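Local coordinates for protein S-adenosylmethionine dependent methyltransferase (Mesorhizobium loti, PDB 3BKW) that probably transfers methyl groups from S-adenosylmethionine, as a member of the Rossmann-like methyltransferase family, at residues A85-D88 / T89-Y93; A111-S114 / L115-H118; A124-F127 / R128-Q132; T196-N199 / A200-R203; F214-D218 / A219-A223. All coordinates share one frame; numbering follows the deposited sequence. Where two conformers were deposited one is given.

Interaction 1 (A85-D88 / T89-Y93)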
# COMPACT_ATOMS: atom_id res chain seq x y z
N ALA A 85 -32.05 18.98 -2.23
CA ALA A 85 -31.36 19.34 -0.98
C ALA A 85 -30.56 20.66 -1.03
O ALA A 85 -30.08 21.10 0.02
CB ALA A 85 -30.46 18.18 -0.52
N GLY A 86 -30.37 21.25 -2.22
CA GLY A 86 -29.70 22.55 -2.39
C GLY A 86 -28.18 22.46 -2.37
O GLY A 86 -27.62 21.38 -2.17
N PRO A 87 -27.48 23.60 -2.60
CA PRO A 87 -27.95 24.95 -2.89
C PRO A 87 -28.34 25.13 -4.36
O PRO A 87 -28.13 24.23 -5.17
CB PRO A 87 -26.72 25.79 -2.57
CG PRO A 87 -25.63 24.94 -3.02
CD PRO A 87 -26.01 23.55 -2.63
N ASP A 88 -28.85 26.30 -4.68
CA ASP A 88 -29.31 26.63 -6.03
C ASP A 88 -28.19 26.86 -7.05
O ASP A 88 -28.42 26.64 -8.24
CB ASP A 88 -30.30 27.80 -5.99
CG ASP A 88 -31.58 27.46 -5.20
OD1 ASP A 88 -31.59 26.50 -4.40
OD2 ASP A 88 -32.59 28.16 -5.39
N THR A 89 -27.01 27.31 -6.61
CA THR A 89 -25.85 27.49 -7.49
C THR A 89 -24.57 26.87 -6.95
O THR A 89 -24.42 26.67 -5.74
CB THR A 89 -25.54 28.98 -7.82
OG1 THR A 89 -25.03 29.65 -6.66
CG2 THR A 89 -26.77 29.70 -8.35
N GLY A 90 -23.68 26.54 -7.88
CA GLY A 90 -22.37 25.98 -7.56
C GLY A 90 -22.22 24.48 -7.61
O GLY A 90 -21.09 24.01 -7.65
N ILE A 91 -23.35 23.74 -7.57
CA ILE A 91 -23.34 22.28 -7.65
C ILE A 91 -24.23 21.82 -8.81
O ILE A 91 -25.41 22.16 -8.85
CB ILE A 91 -23.86 21.58 -6.36
CG1 ILE A 91 -23.13 22.10 -5.12
CG2 ILE A 91 -23.69 20.06 -6.52
CD1 ILE A 91 -23.58 21.42 -3.83
N THR A 92 -23.64 21.07 -9.74
CA THR A 92 -24.33 20.47 -10.87
C THR A 92 -24.34 18.97 -10.66
O THR A 92 -23.30 18.40 -10.30
CB THR A 92 -23.63 20.78 -12.20
OG1 THR A 92 -23.68 22.19 -12.43
CG2 THR A 92 -24.28 20.04 -13.39
N TYR A 93 -25.50 18.33 -10.85
CA TYR A 93 -25.63 16.87 -10.76
C TYR A 93 -25.95 16.33 -12.14
O TYR A 93 -26.80 16.89 -12.82
CB TYR A 93 -26.71 16.46 -9.78
CG TYR A 93 -26.36 16.76 -8.35
CD1 TYR A 93 -25.50 15.93 -7.63
CD2 TYR A 93 -26.86 17.90 -7.71
CE1 TYR A 93 -25.16 16.22 -6.29
CE2 TYR A 93 -26.52 18.19 -6.38
CZ TYR A 93 -25.68 17.34 -5.68
OH TYR A 93 -25.35 17.62 -4.36
O HOH W 1 -27.17 19.11 -3.27
O HOH W 2 -26.18 24.20 -7.41
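P87 overlaps the end of I91 with the CD corner of its pyrrolidine ring, the two side chains crossing at about a right angle. CD of P87 stands 3.4 Å from CD1 of I91, closer than a usual carbon-carbon contact. CG of P87 stays 4.2 Å from that I91 methyl and lies 3.4 Å from the carbonyl O of T89. I91 reaches the ring because its chain is stretched, with CD1 anti to CA (chi2 -179°). The peptide bond between G86 and P87 is cis, and G86 leaves helical geometry with a positive phi of 81°; together these bends return the chain toward the strand. Two waters link the arms of the turn. The first donates to G86 O at 2.6 Å and accepts from Y93 OH, also at 2.6 Å. The second donates to P87 O at 3.0 Å and accepts from I91 N at 2.9 Å. With an alanine here the ring carbons CG and CD are gone, which would probably leave the I91 methyl without its neighbour and make the cis bend harder to keep. The segment forms the surface turn from helix 76-84 into strand 91-95. Both P87 and I91 touch H62 of helix 56-63, Y93 packs on L79 and A82 of helix 76-84, and G90 and T92 bond through their backbones to strand 68-73.

Interaction 2 (A111-S114 / L115-H118)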
# COMPACT_ATOMS: atom_id res chain seq x y z
N ALA A 111 -10.63 15.45 -7.76
CA ALA A 111 -11.58 14.38 -8.00
C ALA A 111 -11.71 13.61 -6.68
O ALA A 111 -10.71 13.27 -6.04
CB ALA A 111 -11.13 13.47 -9.13
N TYR A 112 -12.94 13.42 -6.24
CA TYR A 112 -13.27 12.70 -5.01
C TYR A 112 -14.19 11.54 -5.31
O TYR A 112 -15.05 11.64 -6.16
CB TYR A 112 -13.98 13.65 -4.05
CG TYR A 112 -14.51 13.03 -2.77
CD1 TYR A 112 -13.69 12.92 -1.63
CD2 TYR A 112 -15.82 12.53 -2.68
CE1 TYR A 112 -14.19 12.37 -0.43
CE2 TYR A 112 -16.33 11.97 -1.49
CZ TYR A 112 -15.51 11.90 -0.37
OH TYR A 112 -16.04 11.36 0.80
N SER A 113 -14.02 10.44 -4.58
CA SER A 113 -14.93 9.31 -4.69
C SER A 113 -14.99 8.49 -3.42
O SER A 113 -13.97 8.00 -2.95
CB SER A 113 -14.53 8.42 -5.85
OG SER A 113 -15.48 7.38 -6.03
N SER A 114 -16.18 8.35 -2.85
CA SER A 114 -16.41 7.53 -1.67
C SER A 114 -17.07 6.20 -2.02
O SER A 114 -18.22 6.17 -2.47
CB SER A 114 -17.28 8.27 -0.66
OG SER A 114 -17.66 7.42 0.40
N LEU A 115 -16.32 5.12 -1.84
CA LEU A 115 -16.85 3.76 -1.91
C LEU A 115 -17.61 3.43 -3.19
O LEU A 115 -18.71 2.85 -3.16
CB LEU A 115 -17.70 3.52 -0.66
CG LEU A 115 -17.01 3.76 0.69
CD1 LEU A 115 -17.98 3.48 1.85
CD2 LEU A 115 -15.73 2.93 0.81
N ALA A 116 -17.02 3.82 -4.31
CA ALA A 116 -17.58 3.57 -5.64
C ALA A 116 -16.66 2.76 -6.56
O ALA A 116 -17.13 1.97 -7.35
CB ALA A 116 -17.92 4.90 -6.34
N LEU A 117 -15.35 2.99 -6.47
CA LEU A 117 -14.41 2.42 -7.42
C LEU A 117 -14.22 0.92 -7.31
O LEU A 117 -13.87 0.31 -8.31
CB LEU A 117 -13.07 3.14 -7.42
CG LEU A 117 -13.08 4.64 -7.76
CD1 LEU A 117 -11.63 5.01 -8.12
CD2 LEU A 117 -14.02 5.06 -8.85
N HIS A 118 -14.56 0.33 -6.16
CA HIS A 118 -14.54 -1.13 -6.04
C HIS A 118 -15.60 -1.83 -6.89
O HIS A 118 -15.55 -3.05 -7.03
CB HIS A 118 -14.51 -1.65 -4.61
CG HIS A 118 -15.59 -1.10 -3.74
ND1 HIS A 118 -15.39 -0.04 -2.90
CD2 HIS A 118 -16.89 -1.46 -3.59
CE1 HIS A 118 -16.51 0.22 -2.25
NE2 HIS A 118 -17.44 -0.61 -2.66
O HOH W 3 -14.41 5.14 -4.68
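Two torsions bring the S113 hydroxyl and the L117 branch together across the bend: S113 carries OG opposite its own N (chi1 -175°), and L117 has CG anti to its carbonyl carbon (chi1 -59°), sending the leucine branch back to the strand. The hydroxyl then meets carbon. S113 OG lies 3.5 Å from CB of A116 and 3.9 Å from CD2 of L117. No direct hydrogen bond crosses the bend, but a water bridges it, donating to S113 OG at 2.8 Å and accepting from L117 N at 3.0 Å. As S113 OG is also hydrogen-bonded to the carbonyl O of L50, the buried hydroxyl is held both by this water and by the neighbouring strand, which limits its rotation. L115 makes the bend, its backbone in the left-handed helical region (phi 53°). On the more open side of the bend, OG of S114 comes alongside L115, 3.7 Å from its CG.

The contact lies at the C-terminal end of strand 108-114, where the chain leaves the sheet for helix 123-133. In class I methyltransferases this end of the parallel strands faces the cofactor and substrate cleft, so the bend probably lies near it. The S113-L50 bond ties the strand end to strand 46-50. L117 packs on F140 and T144 of strand 138-145 and on L126 and F127 of helix 123-133, while Y112 stacks with F57 and touches helix 32-38.

Interaction 3 (A124-F127 / R128-Q132). With EDO (1,2-ethanediol), chain E.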
# COMPACT_ATOMS: atom_id res chain seq x y z
N ALA A 124 -8.32 1.05 -14.16
CA ALA A 124 -7.22 1.76 -14.83
C ALA A 124 -7.74 2.75 -15.87
O ALA A 124 -7.25 3.89 -15.93
CB ALA A 124 -6.22 0.79 -15.46
N ARG A 125 -8.77 2.36 -16.62
CA ARG A 125 -9.41 3.26 -17.60
C ARG A 125 -9.97 4.49 -16.89
O ARG A 125 -9.76 5.62 -17.32
CB ARG A 125 -10.50 2.52 -18.38
CG ARG A 125 -11.25 3.36 -19.40
CD ARG A 125 -12.22 2.50 -20.19
NE ARG A 125 -12.86 3.20 -21.31
CZ ARG A 125 -13.92 4.00 -21.24
NH1 ARG A 125 -14.51 4.30 -20.08
NH2 ARG A 125 -14.39 4.55 -22.37
N LEU A 126 -10.68 4.25 -15.79
CA LEU A 126 -11.22 5.35 -14.97
C LEU A 126 -10.09 6.27 -14.46
O LEU A 126 -10.22 7.49 -14.53
CB LEU A 126 -12.11 4.82 -13.84
CG LEU A 126 -12.76 5.85 -12.92
CD1 LEU A 126 -14.13 5.37 -12.38
CD2 LEU A 126 -11.83 6.26 -11.76
N PHE A 127 -9.00 5.69 -13.96
CA PHE A 127 -7.86 6.49 -13.50
C PHE A 127 -7.30 7.38 -14.61
O PHE A 127 -6.99 8.55 -14.38
CB PHE A 127 -6.71 5.60 -12.98
CG PHE A 127 -6.99 4.83 -11.71
CD1 PHE A 127 -7.99 5.19 -10.81
CD2 PHE A 127 -6.14 3.78 -11.35
CE1 PHE A 127 -8.18 4.49 -9.62
CE2 PHE A 127 -6.32 3.07 -10.17
CZ PHE A 127 -7.32 3.43 -9.30
N ARG A 128 -7.16 6.84 -15.82
CA ARG A 128 -6.66 7.63 -16.96
C ARG A 128 -7.61 8.78 -17.30
O ARG A 128 -7.16 9.89 -17.61
CB ARG A 128 -6.39 6.77 -18.18
CG ARG A 128 -5.29 5.76 -17.94
CD ARG A 128 -4.98 4.95 -19.18
NE ARG A 128 -6.08 4.12 -19.72
CZ ARG A 128 -6.28 2.82 -19.48
NH1 ARG A 128 -5.51 2.14 -18.66
NH2 ARG A 128 -7.30 2.18 -20.08
N THR A 129 -8.90 8.52 -17.20
CA THR A 129 -9.93 9.53 -17.44
C THR A 129 -9.86 10.64 -16.40
O THR A 129 -9.90 11.83 -16.75
CB THR A 129 -11.32 8.87 -17.49
OG1 THR A 129 -11.35 8.01 -18.64
CG2 THR A 129 -12.44 9.88 -17.63
N VAL A 130 -9.73 10.25 -15.14
CA VAL A 130 -9.58 11.23 -14.05
C VAL A 130 -8.29 12.03 -14.23
O VAL A 130 -8.30 13.25 -14.09
CB VAL A 130 -9.71 10.57 -12.66
CG1 VAL A 130 -9.36 11.57 -11.52
CG2 VAL A 130 -11.13 10.01 -12.46
N HIS A 131 -7.20 11.35 -14.59
CA HIS A 131 -5.91 12.04 -14.79
C HIS A 131 -6.04 13.17 -15.82
O HIS A 131 -5.63 14.30 -15.54
CB HIS A 131 -4.80 11.05 -15.16
CG HIS A 131 -3.46 11.68 -15.32
ND1 HIS A 131 -3.03 12.23 -16.51
CD2 HIS A 131 -2.44 11.83 -14.45
CE1 HIS A 131 -1.80 12.70 -16.36
NE2 HIS A 131 -1.42 12.47 -15.12
N GLN A 132 -6.63 12.90 -16.98
CA GLN A 132 -6.77 13.94 -18.03
C GLN A 132 -7.75 15.08 -17.66
O GLN A 132 -7.60 16.20 -18.14
CB GLN A 132 -7.07 13.35 -19.41
CG GLN A 132 -8.39 12.63 -19.60
CD GLN A 132 -9.58 13.55 -19.86
OE1 GLN A 132 -9.53 14.41 -20.74
NE2 GLN A 132 -10.66 13.34 -19.12
C1 EDO E . -6.85 -1.79 -18.90
O1 EDO E . -7.30 -0.48 -18.55
C2 EDO E . -5.64 -1.69 -19.82
O2 EDO E . -4.57 -0.92 -19.24
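Regular alpha-helical bonding joins A124-F127 to the next turn, each N-H reaching the carbonyl four residues back, from R128 N to A124 O at 3.0 Å through to H131 N to F127 O at 2.8 Å. Helix 123-133 is the helical arm of a beta-alpha-beta crossover, linking parallel strands 108-114 and 138-145 of the Rossmann-like sheet. Its inward face carries L126 and V130, which lie side by side and point the same way, with CD2 of L126 3.9 Å from CG2 of V130. Together with F127 they cover F140 of strand 138-145, and F127 also reaches A200 and L201 of helix 194-203.

On the outer side R128 folds back over the preceding turn. Its chain bends at chi3 (-62°), bringing one face of the guanidinium over the backbone, with NH2 3.4 Å from CA of R125. The edge grips a 1,2-ethanediol, probably from the crystallisation liquor: O1 of the diol lies in the guanidinium plane, 3.2 Å from NH1 and 3.1 Å from NH2 of R128, and the diol also bonds to D122. Farther along, Q132 curls toward its own helix, and its NE2, which also bonds to L103 O, donates to T129 O at 2.9 Å, in the carbonyl plane on a lone pair.

Interaction 4 (T196-N199 / A200-R203). With EDO (1,2-ethanediol), chain G; EDO (1,2-ethanediol), chain C.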
# COMPACT_ATOMS: atom_id res chain seq x y z
N THR A 196 -1.75 -3.53 -6.70
CA THR A 196 -2.40 -3.40 -8.01
C THR A 196 -3.03 -2.02 -8.17
O THR A 196 -2.86 -1.37 -9.19
CB THR A 196 -3.44 -4.50 -8.21
OG1 THR A 196 -2.76 -5.77 -8.29
CG2 THR A 196 -4.27 -4.26 -9.48
N THR A 197 -3.76 -1.57 -7.16
CA THR A 197 -4.40 -0.25 -7.20
C THR A 197 -3.38 0.87 -7.34
O THR A 197 -3.54 1.76 -8.16
CB THR A 197 -5.24 -0.04 -5.92
OG1 THR A 197 -6.29 -1.01 -5.92
CG2 THR A 197 -5.83 1.39 -5.79
N LEU A 198 -2.34 0.82 -6.52
CA LEU A 198 -1.31 1.86 -6.55
C LEU A 198 -0.51 1.85 -7.84
O LEU A 198 -0.23 2.91 -8.42
CB LEU A 198 -0.39 1.76 -5.34
CG LEU A 198 -1.07 1.90 -3.97
CD1 LEU A 198 -0.02 1.73 -2.86
CD2 LEU A 198 -1.84 3.19 -3.81
N ASN A 199 -0.14 0.66 -8.31
CA ASN A 199 0.60 0.55 -9.58
C ASN A 199 -0.21 1.08 -10.76
O ASN A 199 0.33 1.73 -11.64
CB ASN A 199 0.99 -0.90 -9.83
CG ASN A 199 2.04 -1.40 -8.86
OD1 ASN A 199 2.73 -0.62 -8.19
ND2 ASN A 199 2.20 -2.72 -8.81
N ALA A 200 -1.52 0.83 -10.74
CA ALA A 200 -2.43 1.34 -11.77
C ALA A 200 -2.51 2.87 -11.75
O ALA A 200 -2.49 3.51 -12.81
CB ALA A 200 -3.80 0.73 -11.62
N LEU A 201 -2.54 3.47 -10.56
CA LEU A 201 -2.46 4.93 -10.45
C LEU A 201 -1.17 5.47 -11.03
O LEU A 201 -1.18 6.43 -11.79
CB LEU A 201 -2.59 5.37 -8.99
CG LEU A 201 -3.98 5.30 -8.36
CD1 LEU A 201 -3.90 5.44 -6.83
CD2 LEU A 201 -4.86 6.38 -8.95
N ILE A 202 -0.06 4.84 -10.67
CA ILE A 202 1.28 5.27 -11.12
C ILE A 202 1.39 5.16 -12.65
O ILE A 202 1.79 6.13 -13.32
CB ILE A 202 2.39 4.46 -10.39
CG1 ILE A 202 2.43 4.81 -8.90
CG2 ILE A 202 3.80 4.74 -10.99
CD1 ILE A 202 3.23 3.80 -8.08
N ARG A 203 0.99 4.02 -13.21
CA ARG A 203 1.01 3.79 -14.67
C ARG A 203 0.10 4.80 -15.42
O ARG A 203 0.40 5.19 -16.55
CB ARG A 203 0.57 2.35 -14.98
CG ARG A 203 0.78 1.85 -16.38
CD ARG A 203 0.37 0.37 -16.51
NE ARG A 203 1.06 -0.50 -15.54
CZ ARG A 203 0.56 -1.04 -14.41
NH1 ARG A 203 -0.72 -0.91 -14.03
NH2 ARG A 203 1.38 -1.79 -13.65
C1 EDO G . 3.70 0.78 -13.25
O1 EDO G . 2.90 1.71 -12.51
C2 EDO G . 4.15 -0.34 -12.31
O2 EDO G . 4.75 0.25 -11.16
C1 EDO C . -9.67 -0.57 -6.00
O1 EDO C . -8.72 -0.85 -7.04
C2 EDO C . -10.17 -1.86 -5.32
O2 EDO C . -11.17 -2.52 -6.10
O HOH W 4 -1.93 -2.51 -11.54
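A200 and I202 make the close part of this helical contact, each pressing carbon against a carbonyl of the turn before. CB of A200 is 3.3 Å from T196 O, and CG1 of I202 is 3.3 Å from L198 O. Backbone bonds four residues apart run beneath them, R203 N to N199 O being 2.9 Å and nearly straight at 168°. L198 and L201 meet more loosely, CD2 to CD1 at 4.3 Å, and both also pack onto I208 and V239 of the sheet.

R203 lies on the solvent side. Bent at chi3 (-56°), it brings one guanidinium face above N199 O, while a water in its plane accepts from R203 NH1 at 3.2 Å and donates to T196 O at 2.8 Å. A 1,2-ethanediol, probably from the crystallisation liquor, lies over the same face and donates to N199 O at 2.7 Å, adding to the helix bond on that oxygen.

The N199 amide turns instead to the second subunit, ND2 bonding to V211 O there, and L198 also meets its counterpart L198 of that subunit. Such a division of faces marks an amphipathic helix, here packed on the sheet and shared with the dimer interface.

Interaction 5 (F214-D218 / A219-A223)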
# COMPACT_ATOMS: atom_id res chain seq x y z
N PHE A 214 -7.67 2.36 6.83
CA PHE A 214 -8.41 3.08 7.85
C PHE A 214 -8.42 2.38 9.19
O PHE A 214 -8.57 1.17 9.25
CB PHE A 214 -9.83 3.48 7.39
CG PHE A 214 -10.70 3.98 8.53
CD1 PHE A 214 -10.41 5.19 9.13
CD2 PHE A 214 -11.77 3.22 9.01
CE1 PHE A 214 -11.19 5.66 10.20
CE2 PHE A 214 -12.55 3.69 10.08
CZ PHE A 214 -12.25 4.91 10.67
N CYS A 215 -8.16 3.16 10.23
CA CYS A 215 -8.22 2.72 11.61
C CYS A 215 -8.92 3.81 12.41
O CYS A 215 -8.46 4.97 12.42
CB CYS A 215 -6.82 2.51 12.16
SG CYS A 215 -6.85 1.91 13.87
N PRO A 216 -10.02 3.45 13.11
CA PRO A 216 -10.67 4.46 13.92
C PRO A 216 -9.77 4.87 15.10
O PRO A 216 -8.95 4.07 15.58
CB PRO A 216 -11.92 3.74 14.42
CG PRO A 216 -11.55 2.35 14.46
CD PRO A 216 -10.69 2.14 13.26
N THR A 217 -9.89 6.12 15.53
CA THR A 217 -9.10 6.61 16.65
C THR A 217 -9.71 6.07 17.95
O THR A 217 -10.89 5.65 17.96
CB THR A 217 -9.07 8.15 16.72
OG1 THR A 217 -10.38 8.64 17.01
CG2 THR A 217 -8.57 8.75 15.41
N ASP A 218 -8.93 6.09 19.03
CA ASP A 218 -9.44 5.70 20.35
C ASP A 218 -10.65 6.56 20.74
O ASP A 218 -11.63 6.03 21.28
CB ASP A 218 -8.35 5.78 21.43
CG ASP A 218 -7.28 4.68 21.30
OD1 ASP A 218 -7.40 3.77 20.44
OD2 ASP A 218 -6.31 4.72 22.09
N ALA A 219 -10.60 7.87 20.43
CA ALA A 219 -11.73 8.78 20.68
C ALA A 219 -13.00 8.38 19.91
O ALA A 219 -14.09 8.48 20.43
CB ALA A 219 -11.35 10.22 20.36
N GLN A 220 -12.84 7.93 18.66
CA GLN A 220 -13.98 7.42 17.86
C GLN A 220 -14.59 6.16 18.48
O GLN A 220 -15.81 6.00 18.48
CB GLN A 220 -13.59 7.14 16.41
CG GLN A 220 -13.43 8.38 15.57
CD GLN A 220 -13.06 8.04 14.15
OE1 GLN A 220 -11.99 7.47 13.90
NE2 GLN A 220 -13.94 8.39 13.22
N ILE A 221 -13.72 5.27 18.96
CA ILE A 221 -14.13 4.02 19.61
C ILE A 221 -14.87 4.31 20.93
O ILE A 221 -15.82 3.60 21.25
CB ILE A 221 -12.92 3.06 19.83
CG1 ILE A 221 -12.36 2.60 18.47
CG2 ILE A 221 -13.34 1.81 20.65
CD1 ILE A 221 -11.01 1.92 18.52
N THR A 222 -14.45 5.33 21.67
CA THR A 222 -15.14 5.72 22.91
C THR A 222 -16.55 6.25 22.60
O THR A 222 -17.50 5.91 23.32
CB THR A 222 -14.31 6.76 23.71
OG1 THR A 222 -13.04 6.18 24.01
CG2 THR A 222 -15.02 7.16 25.01
N ALA A 223 -16.67 7.04 21.54
CA ALA A 223 -17.96 7.58 21.07
C ALA A 223 -18.86 6.50 20.45
O ALA A 223 -20.08 6.53 20.63
CB ALA A 223 -17.73 8.72 20.07
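This is a capping box at the N-terminus of helix 218-223, where T217 and Q220 exchange hydrogen bonds just after strand 207-213 has ended. T217 is the N-cap: its OG1 accepts from Q220 N at 3.0 Å, with an N-H...O angle of 155°. In return Q220 OE1 accepts from T217 N at 3.0 Å and 163°, in the carbonyl plane on a lone pair. The side chains cross at about a right angle. T217 OG1 sits between its backbone N and carbonyl carbon (chi1 65°), a rotamer that points it at the first turn, while the Q220 chain is extended beyond CG and so reaches back past the cap. There OE1 lies at the edge of the F214 ring, 4.1 Å from CZ, with the amide and ring planes steeply inclined, and 3.3 Å from CA of P216. Nearby, CG of P216 meets CG1 of I221 at 4.1 Å. The other end of the amide is held too, NE2 of Q220 bonding to A30 O. An alanine in place of Q220 lacks the amide, so T217 N and A30 O would probably each lose a partner. The chemistry implies that two N-H groups at the helix start, those of T217 and Q220, are each answered by a side-chain oxygen of the other residue; the acidic D218 in the first turn is also likely to suit the positive end of the helix dipole.

How the interactions relate
Interactions 2, 3 and 4 form a continuous packed series, joined largely by F127: its CE1 is 3.8 Å from L117 CD1 of interaction 2, and its CE2 is 3.7 Å from A200 CB of interaction 4. CD2 of L117 adds a 3.5 Å contact to L126 CD1. Interaction 1 belongs to the same sheet as interaction 2, but their centres are about 20 Å apart, and it marks the start of its strand, whereas interaction 2 closes the end of its own. By comparison with the family, interaction 2, at the C-terminal end of a parallel strand, probably lies near the cofactor cleft. Interactions 4 and 5, about 29 Å apart between centres, both reach the second subunit.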